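Inosine-uridine preferring nucleoside hydrolase (Gardnerella vaginalis 315-A, PDB 6BA1) is of unknown function but belongs to the inosine-uridine preferring nucleoside hydrolase family, with a mainly parallel, helix-flanked sheet and a bound calcium ion. Local coordinates at residues K67-A72 with M133-A138; F113-V118 with K141-I146; N267-V272 with R279-V284. All blocks are in the same frame, centred on the assembly; numbering follows the deposited sequence.

Contact 1. Residues K67-A72 with M133-A138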
ATOM      1  N   LYS A  67       2.554  -0.593  34.162  1.00 31.17           N
ATOM      2  CA  LYS A  67       1.821   0.651  34.007  1.00 31.30           C
ATOM      3  C   LYS A  67       2.547   1.557  33.004  1.00 31.05           C
ATOM      4  O   LYS A  67       3.595   2.125  33.313  1.00 32.22           O
ATOM      5  CB  LYS A  67       1.692   1.329  35.385  1.00 33.15           C
ATOM      6  CG  LYS A  67       0.266   1.603  35.845  1.00 33.35           C
ATOM      7  CD  LYS A  67       0.217   1.873  37.340  1.00 35.33           C
ATOM      8  CE  LYS A  67      -1.200   2.105  37.826  1.00 35.76           C
ATOM      9  NZ  LYS A  67      -1.229   2.597  39.233  1.00 37.96           N
ATOM     10  N   GLY A  68       2.007   1.653  31.790  1.00 29.67           N
ATOM     11  CA  GLY A  68       2.542   2.548  30.759  1.00 29.46           C
ATOM     12  C   GLY A  68       2.019   3.972  30.875  1.00 30.23           C
ATOM     13  O   GLY A  68       1.587   4.388  31.935  1.00 31.34           O
ATOM     14  N   LEU A  69       2.047   4.698  29.760  1.00 29.76           N
ATOM     15  CA  LEU A  69       1.721   6.129  29.727  1.00 30.64           C
ATOM     16  C   LEU A  69       0.239   6.378  29.456  1.00 30.08           C
ATOM     17  O   LEU A  69      -0.381   5.626  28.718  1.00 28.75           O
ATOM     18  CB  LEU A  69       2.603   6.834  28.683  1.00 30.72           C
ATOM     19  CG  LEU A  69       4.097   6.860  29.027  1.00 31.82           C
ATOM     20  CD1 LEU A  69       4.981   6.788  27.801  1.00 31.33           C
ATOM     21  CD2 LEU A  69       4.423   8.110  29.815  1.00 33.77           C
ATOM     22  N   SER A  70      -0.309   7.440  30.053  1.00 31.30           N
ATOM     23  CA  SER A  70      -1.751   7.780  29.961  1.00 31.21           C
ATOM     24  C   SER A  70      -2.143   8.495  28.670  1.00 30.68           C
ATOM     25  O   SER A  70      -3.209   8.209  28.114  1.00 29.91           O
ATOM     26  CB  SER A  70      -2.162   8.675  31.134  1.00 33.01           C
ATOM     27  OG  SER A  70      -2.058   7.988  32.362  1.00 33.63           O
ATOM     28  N   HIS A  71      -1.301   9.434  28.229  1.00 31.30           N
ATOM     29  CA  HIS A  71      -1.601  10.277  27.055  1.00 31.14           C
ATOM     30  C   HIS A  71      -0.564  10.071  25.948  1.00 30.38           C
ATOM     31  O   HIS A  71       0.456   9.415  26.151  1.00 30.20           O
ATOM     32  CB  HIS A  71      -1.711  11.773  27.452  1.00 32.91           C
ATOM     33  CG  HIS A  71      -0.553  12.295  28.245  1.00 34.34           C
ATOM     34  ND1 HIS A  71      -0.634  12.551  29.597  1.00 35.76           N
ATOM     35  CD2 HIS A  71       0.710  12.623  27.880  1.00 34.79           C
ATOM     36  CE1 HIS A  71       0.530  13.011  30.037  1.00 37.04           C
ATOM     37  NE2 HIS A  71       1.362  13.066  29.012  1.00 36.49           N
ATOM     38  N   ALA A  72      -0.853  10.634  24.778  1.00 30.11           N
ATOM     39  CA  ALA A  72       0.008  10.497  23.599  1.00 29.53           C
ATOM     40  C   ALA A  72       1.333  11.254  23.698  1.00 30.76           C
ATOM     41  O   ALA A  72       1.429  12.267  24.395  1.00 32.24           O
ATOM     42  CB  ALA A  72      -0.740  10.928  22.349  1.00 29.13           C
ATOM     43  N   MET A 133       1.324   2.884  20.075  1.00 22.99           N
ATOM     44  CA  MET A 133       2.748   2.586  20.141  1.00 23.41           C
ATOM     45  C   MET A 133       3.472   3.454  21.172  1.00 24.53           C
ATOM     46  O   MET A 133       4.658   3.217  21.452  1.00 25.14           O
ATOM     47  CB  MET A 133       3.395   2.761  18.762  1.00 23.49           C
ATOM     48  CG  MET A 133       2.621   2.147  17.594  1.00 22.67           C
ATOM     49  SD  MET A 133       1.789   0.571  17.940  1.00 21.73           S
ATOM     50  CE  MET A 133       3.199  -0.469  18.167  1.00 21.96           C
ATOM     51  N   THR A 134       2.762   4.453  21.718  1.00 24.97           N
ATOM     52  CA  THR A 134       3.252   5.381  22.755  1.00 26.23           C
ATOM     53  C   THR A 134       4.296   4.820  23.713  1.00 26.88           C
ATOM     54  O   THR A 134       5.309   5.476  23.985  1.00 28.10           O
ATOM     55  CB  THR A 134       2.072   5.910  23.609  1.00 26.46           C
ATOM     56  OG1 THR A 134       0.977   6.275  22.753  1.00 25.91           O
ATOM     57  CG2 THR A 134       2.493   7.121  24.446  1.00 27.99           C
ATOM     58  N   ASN A 135       4.037   3.617  24.219  1.00 26.23           N
ATOM     59  CA  ASN A 135       4.927   2.981  25.193  1.00 26.91           C
ATOM     60  C   ASN A 135       6.285   2.616  24.599  1.00 27.29           C
ATOM     61  O   ASN A 135       7.313   3.096  25.084  1.00 28.63           O
ATOM     62  CB  ASN A 135       4.256   1.761  25.841  1.00 26.22           C
ATOM     63  CG  ASN A 135       3.105   2.137  26.769  1.00 26.40           C
ATOM     64  OD1 ASN A 135       3.025   3.252  27.287  1.00 27.35           O
ATOM     65  ND2 ASN A 135       2.216   1.191  26.991  1.00 25.66           N
ATOM     66  N   ILE A 136       6.302   1.792  23.556  1.00 26.33           N
ATOM     67  CA  ILE A 136       7.585   1.382  22.947  1.00 26.84           C
ATOM     68  C   ILE A 136       8.347   2.513  22.219  1.00 27.76           C
ATOM     69  O   ILE A 136       9.557   2.410  22.002  1.00 28.74           O
ATOM     70  CB  ILE A 136       7.438   0.130  22.050  1.00 25.79           C
ATOM     71  CG1 ILE A 136       8.829  -0.452  21.739  1.00 26.62           C
ATOM     72  CG2 ILE A 136       6.640   0.430  20.786  1.00 24.88           C
ATOM     73  CD1 ILE A 136       8.877  -1.957  21.652  1.00 26.12           C
ATOM     74  N   ALA A 137       7.647   3.590  21.858  1.00 27.64           N
ATOM     75  CA  ALA A 137       8.302   4.812  21.377  1.00 28.79           C
ATOM     76  C   ALA A 137       9.156   5.447  22.470  1.00 30.46           C
ATOM     77  O   ALA A 137      10.306   5.821  22.229  1.00 31.77           O
ATOM     78  CB  ALA A 137       7.273   5.810  20.892  1.00 28.43           C
ATOM     79  N   ALA A 138       8.576   5.570  23.665  1.00 30.58           N
ATOM     80  CA  ALA A 138       9.297   6.050  24.845  1.00 32.28           C
ATOM     81  C   ALA A 138      10.441   5.110  25.261  1.00 32.99           C
ATOM     82  O   ALA A 138      11.481   5.574  25.735  1.00 34.79           O
ATOM     83  CB  ALA A 138       8.335   6.260  26.005  1.00 32.26           C
TER
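Asn135 meets the loop at Gly68-Leu69 with its CG anti to the carbonyl carbon and beside the backbone N (chi1 -69°), which brings the amide from the first turn of helix 134-142 toward the loop backbone. Leu69 has its own CG anti to the carbonyl carbon (chi1 -66°), and from there CD1 reaches Ala138. Asn135 OD1 accepts the backbone N-H of Leu69, with N to OD1 3.0 Å and an almost straight bond (173° at the hydrogen); the donor sits slightly tilted from the plane of the amide carbonyl. The same OD1 lies 3.6 Å from Gly68 CA, so the loop backbone runs close beside the amide. At the other end of that amide, ND2 donates to Asp10 OD1 and Gly37 O, near the C-terminal ends of their strands. In this alpha/beta fold, one amide, carried by a helix that follows strand 125-129, thus ties the loop after strand 64-67 to strands 31-37 and 6-11, the next two strands of the parallel sheet. The bound calcium ion is about 12 Å from the Asn135 side chain. Van der Waals contact flanks the bond. Leu69 CD1 rests against the flank of the helix, 3.8 Å from Ala138 CB and 4.0 Å from Thr134 O. Thr134 offers its methyl to the loop, CG2 lying 3.5 Å from His71 O and 4.3 Å from Ala72 CA, while its OG1 is hydrogen-bonded to Tyr39 OH and Asp177 OD2.

Contact 2. Residues F113-V118 with K141-I146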
ATOM      1  N   PHE A 113      10.097  -1.794  32.193  1.00 34.20           N
ATOM      2  CA  PHE A 113       9.884  -3.245  32.127  1.00 33.38           C
ATOM      3  C   PHE A 113      10.259  -3.810  30.758  1.00 32.34           C
ATOM      4  O   PHE A 113      10.871  -4.878  30.670  1.00 32.62           O
ATOM      5  CB  PHE A 113       8.436  -3.611  32.452  1.00 32.22           C
ATOM      6  CG  PHE A 113       8.114  -5.060  32.209  1.00 31.32           C
ATOM      7  CD1 PHE A 113       8.833  -6.068  32.855  1.00 32.36           C
ATOM      8  CD2 PHE A 113       7.108  -5.424  31.315  1.00 29.62           C
ATOM      9  CE1 PHE A 113       8.540  -7.405  32.628  1.00 31.70           C
ATOM     10  CE2 PHE A 113       6.817  -6.763  31.089  1.00 29.00           C
ATOM     11  CZ  PHE A 113       7.535  -7.752  31.744  1.00 30.02           C
ATOM     12  N   ILE A 114       9.880  -3.089  29.704  1.00 31.30           N
ATOM     13  CA  ILE A 114      10.224  -3.466  28.334  1.00 30.48           C
ATOM     14  C   ILE A 114      11.745  -3.448  28.156  1.00 31.99           C
ATOM     15  O   ILE A 114      12.332  -4.442  27.725  1.00 32.09           O
ATOM     16  CB  ILE A 114       9.531  -2.542  27.302  1.00 29.37           C
ATOM     17  CG1 ILE A 114       8.014  -2.801  27.299  1.00 27.92           C
ATOM     18  CG2 ILE A 114      10.087  -2.752  25.893  1.00 28.97           C
ATOM     19  CD1 ILE A 114       7.188  -1.680  26.699  1.00 27.23           C
ATOM     20  N   ILE A 115      12.367  -2.329  28.524  1.00 33.34           N
ATOM     21  CA  ILE A 115      13.815  -2.146  28.362  1.00 35.08           C
ATOM     22  C   ILE A 115      14.571  -3.241  29.117  1.00 36.27           C
ATOM     23  O   ILE A 115      15.504  -3.843  28.582  1.00 36.96           O
ATOM     24  CB  ILE A 115      14.281  -0.754  28.857  1.00 36.65           C
ATOM     25  CG1 ILE A 115      13.659   0.371  28.016  1.00 35.74           C
ATOM     26  CG2 ILE A 115      15.803  -0.635  28.821  1.00 38.81           C
ATOM     27  CD1 ILE A 115      13.582   1.708  28.726  1.00 36.92           C
ATOM     28  N   ASP A 116      14.145  -3.486  30.353  1.00 36.63           N
ATOM     29  CA  ASP A 116      14.719  -4.524  31.212  1.00 37.84           C
ATOM     30  C   ASP A 116      14.523  -5.919  30.594  1.00 36.70           C
ATOM     31  O   ASP A 116      15.480  -6.695  30.499  1.00 37.79           O
ATOM     32  CB  ASP A 116      14.091  -4.452  32.626  1.00 38.35           C
ATOM     33  CG  ASP A 116      14.582  -3.285  33.463  1.00 40.24           C
ATOM     34  OD1 ASP A 116      15.593  -2.634  33.123  1.00 41.55           O
ATOM     35  OD2 ASP A 116      13.926  -3.020  34.486  1.00 40.56           O
ATOM     36  N   SER A 117      13.297  -6.212  30.153  1.00 34.70           N
ATOM     37  CA  SER A 117      12.966  -7.500  29.518  1.00 33.63           C
ATOM     38  C   SER A 117      13.777  -7.766  28.249  1.00 33.68           C
ATOM     39  O   SER A 117      14.121  -8.916  27.964  1.00 33.87           O
ATOM     40  CB  SER A 117      11.470  -7.581  29.189  1.00 31.66           C
ATOM     41  OG  SER A 117      10.684  -7.600  30.362  1.00 31.74           O
ATOM     42  N   VAL A 118      14.060  -6.706  27.492  1.00 33.63           N
ATOM     43  CA  VAL A 118      14.909  -6.799  26.297  1.00 34.00           C
ATOM     44  C   VAL A 118      16.324  -7.224  26.680  1.00 36.16           C
ATOM     45  O   VAL A 118      16.897  -8.101  26.040  1.00 36.56           O
ATOM     46  CB  VAL A 118      14.938  -5.466  25.497  1.00 33.78           C
ATOM     47  CG1 VAL A 118      16.052  -5.445  24.454  1.00 34.79           C
ATOM     48  CG2 VAL A 118      13.589  -5.220  24.829  1.00 31.71           C
ATOM     49  N   LYS A 141      13.097   5.569  22.567  1.00 34.96           N
ATOM     50  CA  LYS A 141      13.632   6.889  22.913  1.00 36.84           C
ATOM     51  C   LYS A 141      14.687   6.760  24.034  1.00 38.76           C
ATOM     52  O   LYS A 141      15.854   7.087  23.814  1.00 40.59           O
ATOM     53  CB  LYS A 141      12.473   7.831  23.300  1.00 36.36           C
ATOM     54  CG  LYS A 141      12.815   9.111  24.069  1.00 38.37           C
ATOM     55  CD  LYS A 141      13.220  10.263  23.188  1.00 39.51           C
ATOM     56  CE  LYS A 141      13.456  11.492  24.074  1.00 41.60           C
ATOM     57  NZ  LYS A 141      13.546  12.767  23.316  1.00 42.68           N
ATOM     58  N   LYS A 142      14.274   6.267  25.204  1.00 38.49           N
ATOM     59  CA  LYS A 142      15.173   6.149  26.366  1.00 40.43           C
ATOM     60  C   LYS A 142      16.341   5.174  26.135  1.00 41.22           C
ATOM     61  O   LYS A 142      17.468   5.452  26.558  1.00 43.49           O
ATOM     62  CB  LYS A 142      14.404   5.737  27.635  1.00 39.95           C
ATOM     63  CG  LYS A 142      15.233   5.851  28.918  1.00 42.25           C
ATOM     64  CD  LYS A 142      14.575   5.243  30.145  1.00 41.91           C
ATOM     65  CE  LYS A 142      13.888   6.294  30.993  1.00 42.64           C
ATOM     66  NZ  LYS A 142      13.283   5.708  32.229  1.00 42.59           N
ATOM     67  N   ALA A 143      16.069   4.044  25.485  1.00 39.55           N
ATOM     68  CA  ALA A 143      17.087   3.022  25.214  1.00 40.25           C
ATOM     69  C   ALA A 143      17.011   2.549  23.756  1.00 39.01           C
ATOM     70  O   ALA A 143      16.355   1.544  23.462  1.00 37.29           O
ATOM     71  CB  ALA A 143      16.923   1.852  26.171  1.00 39.88           C
ATOM     72  N   PRO A 144      17.688   3.269  22.830  1.00 40.07           N
ATOM     73  CA  PRO A 144      17.638   2.875  21.414  1.00 39.13           C
ATOM     74  C   PRO A 144      18.335   1.546  21.064  1.00 39.37           C
ATOM     75  O   PRO A 144      18.062   0.996  20.002  1.00 38.30           O
ATOM     76  CB  PRO A 144      18.304   4.058  20.687  1.00 40.70           C
ATOM     77  CG  PRO A 144      18.370   5.165  21.682  1.00 41.97           C
ATOM     78  CD  PRO A 144      18.461   4.507  23.020  1.00 42.26           C
ATOM     79  N   GLU A 145      19.207   1.046  21.942  1.00 40.89           N
ATOM     80  CA  GLU A 145      19.857  -0.277  21.771  1.00 41.30           C
ATOM     81  C   GLU A 145      18.850  -1.395  21.479  1.00 39.01           C
ATOM     82  O   GLU A 145      19.149  -2.316  20.717  1.00 38.93           O
ATOM     83  CB  GLU A 145      20.654  -0.717  23.012  1.00 43.05           C
ATOM     84  CG  GLU A 145      21.536   0.329  23.681  1.00 45.50           C
ATOM     85  CD  GLU A 145      20.872   0.951  24.904  1.00 45.27           C
ATOM     86  OE1 GLU A 145      19.839   1.620  24.730  1.00 43.68           O
ATOM     87  OE2 GLU A 145      21.364   0.767  26.033  1.00 46.78           O
ATOM     88  N   ILE A 146      17.680  -1.304  22.119  1.00 37.39           N
ATOM     89  CA  ILE A 146      16.570  -2.259  21.965  1.00 35.29           C
ATOM     90  C   ILE A 146      16.434  -2.806  20.538  1.00 34.45           C
ATOM     91  O   ILE A 146      16.330  -4.021  20.351  1.00 33.94           O
ATOM     92  CB  ILE A 146      15.219  -1.616  22.390  1.00 33.73           C
ATOM     93  CG1 ILE A 146      15.158  -1.397  23.908  1.00 34.41           C
ATOM     94  CG2 ILE A 146      14.021  -2.478  21.975  1.00 31.69           C
ATOM     95  CD1 ILE A 146      14.048  -0.451  24.333  1.00 33.52           C
TER
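Ile115 and Val118 of helix 110-121 pack against Ala143, just past helix 134-142, and Ile146, at the start of helix 146-149, within the beta-alpha-beta crossover from strand 125-129 to strand 152-156. The buried part is purely apolar, with several branches interlocked. Ile115 CG2 meets Ala143 CB at 3.8 Å, and its CG1 meets Ile146 CD1, also at 3.8 Å. The Ile146 side chain crosses those of both Ile115 and Val118 at about a right angle, touching both residues, one turn apart on the helix. With CG1 anti to the carbonyl carbon (chi1 -70°), CD1 beyond it meets Ile115, while CG2, anti to the backbone N, meets Val118. Beneath this layer, Ile114 and Val118 also touch strand 125-129, through Tyr127 and Leu125.

The outer side has one long, exposed side chain with a single contact. The aliphatic chain of Lys142 passes across the tip of Ile115 before bending at chi3 (-98°); its NZ forms a salt bridge with Asp112 OD1. A second, Glu145 OE2 to Lys119 NZ, ties the turn itself to helix 110-121. Inside these pairs the contact is hydrocarbon, Val118 CG2 approaching Ile146 CG2 to 4.0 Å, while at the solvent edge Lys142 CD lies 3.9 Å from Ile115 CD1.

Contact 3. Residues N267-V272 with R279-V284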
ATOM      1  N   ASN A 267      10.386  -0.954   3.871  1.00 31.14           N
ATOM      2  CA  ASN A 267      10.769   0.100   4.806  1.00 31.14           C
ATOM      3  C   ASN A 267       9.622   1.108   4.907  1.00 30.28           C
ATOM      4  O   ASN A 267       9.202   1.672   3.899  1.00 30.77           O
ATOM      5  CB  ASN A 267      12.067   0.783   4.363  1.00 33.00           C
ATOM      6  CG  ASN A 267      13.287  -0.103   4.542  1.00 34.02           C
ATOM      7  OD1 ASN A 267      13.737  -0.339   5.661  1.00 33.80           O
ATOM      8  ND2 ASN A 267      13.842  -0.588   3.442  1.00 35.32           N
ATOM      9  N   MET A 268       9.133   1.321   6.128  1.00 29.19           N
ATOM     10  CA  MET A 268       7.891   2.054   6.391  1.00 28.27           C
ATOM     11  C   MET A 268       8.097   3.340   7.183  1.00 28.57           C
ATOM     12  O   MET A 268       9.168   3.598   7.727  1.00 29.36           O
ATOM     13  CB  MET A 268       6.934   1.168   7.180  1.00 26.81           C
ATOM     14  CG  MET A 268       6.351   0.004   6.403  1.00 26.47           C
ATOM     15  SD  MET A 268       4.993   0.477   5.342  1.00 26.40           S
ATOM     16  CE  MET A 268       3.814   1.125   6.516  1.00 25.28           C
ATOM     17  N   GLN A 269       7.033   4.134   7.224  1.00 28.10           N
ATOM     18  CA  GLN A 269       6.946   5.340   8.039  1.00 28.32           C
ATOM     19  C   GLN A 269       5.489   5.557   8.413  1.00 27.28           C
ATOM     20  O   GLN A 269       4.608   4.821   7.962  1.00 26.54           O
ATOM     21  CB  GLN A 269       7.470   6.564   7.272  1.00 29.79           C
ATOM     22  CG  GLN A 269       6.754   6.854   5.946  1.00 30.08           C
ATOM     23  CD  GLN A 269       7.055   8.227   5.377  1.00 31.53           C
ATOM     24  OE1 GLN A 269       8.112   8.456   4.797  1.00 32.87           O
ATOM     25  NE2 GLN A 269       6.117   9.145   5.521  1.00 31.44           N
ATOM     26  N   VAL A 270       5.243   6.564   9.238  1.00 27.43           N
ATOM     27  CA  VAL A 270       3.895   7.045   9.487  1.00 26.89           C
ATOM     28  C   VAL A 270       3.896   8.531   9.209  1.00 28.02           C
ATOM     29  O   VAL A 270       4.828   9.243   9.582  1.00 28.97           O
ATOM     30  CB  VAL A 270       3.417   6.759  10.924  1.00 26.05           C
ATOM     31  CG1 VAL A 270       2.042   7.371  11.181  1.00 25.80           C
ATOM     32  CG2 VAL A 270       3.393   5.258  11.177  1.00 25.05           C
ATOM     33  N   ASP A 271       2.850   8.986   8.532  1.00 28.09           N
ATOM     34  CA  ASP A 271       2.739  10.380   8.141  1.00 29.28           C
ATOM     35  C   ASP A 271       2.407  11.209   9.370  1.00 29.42           C
ATOM     36  O   ASP A 271       1.492  10.876  10.125  1.00 28.55           O
ATOM     37  CB  ASP A 271       1.687  10.571   7.040  1.00 29.47           C
ATOM     38  CG  ASP A 271       2.163  10.120   5.655  1.00 29.97           C
ATOM     39  OD1 ASP A 271       3.307   9.655   5.503  1.00 30.19           O
ATOM     40  OD2 ASP A 271       1.369  10.244   4.705  1.00 30.31           O
ATOM     41  N   VAL A 272       3.186  12.265   9.568  1.00 30.67           N
ATOM     42  CA  VAL A 272       3.059  13.151  10.716  1.00 31.19           C
ATOM     43  C   VAL A 272       2.569  14.551  10.307  1.00 32.48           C
ATOM     44  O   VAL A 272       1.686  15.096  10.968  1.00 32.56           O
ATOM     45  CB  VAL A 272       4.412  13.233  11.462  1.00 31.87           C
ATOM     46  CG1 VAL A 272       4.376  14.265  12.587  1.00 32.80           C
ATOM     47  CG2 VAL A 272       4.794  11.858  11.996  1.00 30.69           C
ATOM     48  N   ARG A 279      -1.307   8.094   8.624  1.00 26.22           N
ATOM     49  CA  ARG A 279      -1.327   7.058   7.596  1.00 25.98           C
ATOM     50  C   ARG A 279      -0.058   6.237   7.675  1.00 25.66           C
ATOM     51  O   ARG A 279       1.028   6.784   7.841  1.00 26.18           O
ATOM     52  CB  ARG A 279      -1.478   7.697   6.200  1.00 27.05           C
ATOM     53  CG  ARG A 279      -1.112   6.838   4.993  1.00 27.26           C
ATOM     54  CD  ARG A 279      -1.829   7.313   3.738  1.00 28.29           C
ATOM     55  NE  ARG A 279      -1.037   7.250   2.505  1.00 29.21           N
ATOM     56  CZ  ARG A 279      -0.127   8.144   2.117  1.00 30.20           C
ATOM     57  NH1 ARG A 279       0.182   9.199   2.853  1.00 30.42           N
ATOM     58  NH2 ARG A 279       0.508   7.973   0.969  1.00 31.15           N
ATOM     59  N   THR A 280      -0.210   4.926   7.558  1.00 24.97           N
ATOM     60  CA  THR A 280       0.914   4.010   7.465  1.00 24.83           C
ATOM     61  C   THR A 280       1.253   3.844   5.992  1.00 25.62           C
ATOM     62  O   THR A 280       0.387   3.481   5.188  1.00 25.73           O
ATOM     63  CB  THR A 280       0.534   2.646   8.038  1.00 23.88           C
ATOM     64  OG1 THR A 280      -0.752   2.270   7.533  1.00 23.74           O
ATOM     65  CG2 THR A 280       0.452   2.706   9.560  1.00 23.25           C
ATOM     66  N   ILE A 281       2.505   4.112   5.631  1.00 26.38           N
ATOM     67  CA  ILE A 281       2.906   4.150   4.229  1.00 27.44           C
ATOM     68  C   ILE A 281       4.414   3.941   4.090  1.00 28.15           C
ATOM     69  O   ILE A 281       5.165   4.255   5.006  1.00 28.13           O
ATOM     70  CB  ILE A 281       2.470   5.495   3.595  1.00 28.35           C
ATOM     71  CG1 ILE A 281       2.506   5.432   2.063  1.00 29.47           C
ATOM     72  CG2 ILE A 281       3.304   6.668   4.108  1.00 29.00           C
ATOM     73  CD1 ILE A 281       1.453   4.516   1.471  1.00 29.16           C
ATOM     74  N   GLY A 282       4.846   3.393   2.956  1.00 28.95           N
ATOM     75  CA  GLY A 282       6.262   3.188   2.695  1.00 29.93           C
ATOM     76  C   GLY A 282       7.046   4.484   2.569  1.00 31.15           C
ATOM     77  O   GLY A 282       6.558   5.459   2.002  1.00 31.72           O
ATOM     78  N   ASP A 283       8.259   4.488   3.109  1.00 31.70           N
ATOM     79  CA  ASP A 283       9.159   5.622   2.965  1.00 33.17           C
ATOM     80  C   ASP A 283       9.876   5.458   1.644  1.00 34.74           C
ATOM     81  O   ASP A 283      10.501   4.419   1.397  1.00 35.01           O
ATOM     82  CB  ASP A 283      10.173   5.690   4.118  1.00 33.38           C
ATOM     83  CG  ASP A 283      11.007   6.969   4.102  1.00 35.02           C
ATOM     84  OD1 ASP A 283      12.066   6.991   4.760  1.00 35.79           O
ATOM     85  OD2 ASP A 283      10.619   7.956   3.439  1.00 35.70           O
ATOM     86  N   VAL A 284       9.785   6.488   0.806  1.00 35.91           N
ATOM     87  CA  VAL A 284      10.383   6.459  -0.534  1.00 37.64           C
ATOM     88  C   VAL A 284      11.895   6.445  -0.402  1.00 39.09           C
ATOM     89  O   VAL A 284      12.571   5.694  -1.104  1.00 40.08           O
ATOM     90  CB  VAL A 284       9.987   7.674  -1.407  1.00 38.80           C
ATOM     91  CG1 VAL A 284      10.421   7.457  -2.853  1.00 40.53           C
ATOM     92  CG2 VAL A 284       8.492   7.919  -1.359  1.00 37.55           C
TER
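Asp271 and Arg279 form the salt bridge of this hairpin, OD2 of the aspartate meeting NH1 at the edge of the guanidinium and near its plane, although the modelled separation is too short to be taken literally. The two side chains extend alongside each other in the same direction, yet their flat groups are turned 72° apart, and OD2 is the oxygen nearest the guanidinium, OD1 lying farther off. Thr276 OG1 is a further partner of OD2, and Arg279 NH2 makes a weak hydrogen bond to Ala168 O of the second subunit. The same residue pair is joined through the backbone, Asp271 N to Arg279 O at 2.9 Å. Further along, Gln269 and Ile281 form the antiparallel hydrogen-bonded pair, with Gln269 N to Ile281 O at 2.9 Å and Ile281 N to Gln269 O at 3.2 Å. Asp283 N extends the pattern to Asn267 O at 3.1 Å. Strands 268-270 and 280-282 are thus a two-stranded beta hairpin, strongly twisted, with 142° between their directions.

Packing follows the alternation of the strands. On one face, Ile281 CB sits 3.9 Å above the guanidinium of Arg279, over its centre, and Ile281 CG2 lies 3.9 Å from Gln269 CG. Gln269 CG is placed between the backbone N and the carbonyl carbon (chi1 58°), alongside Ile281. On the other face, Val270 CG2 and Thr280 CG2 stand 4.2 Å apart, and Met268, bent at chi2 and chi3, curls back so that CE lies against the backbone, 3.4 Å from Ile281 N. The Ile281 face turns to Ile162 of the second subunit, whereas Val270 and Thr280 pack on Ile174 of helix 172-176, and Val270 and Met268 reach Ala181 and Phe185 of helix 178-187.

How the contacts relate
Contacts 1 and 2 share helix 134-142: its first turns serve residues 67-72, its last residue and the turn after it serve residues 113-118, and the two centres lie 13 Å apart on the same side of the chain's centre. Chemistry changes along that helix. Contact 1, nearer the middle of the fold, turns on a side-chain amide at the strand ends, whereas contact 2 relies on hydrocarbon, with charged pairs kept to its exposed margin. Contact 3, about 20 Å from contact 1 between centres, belongs to a separate hairpin bound mainly by backbone hydrogen bonds. Although far from the chain's centre, its touching residues are all buried, helped by the second subunit, which reaches neither of the others.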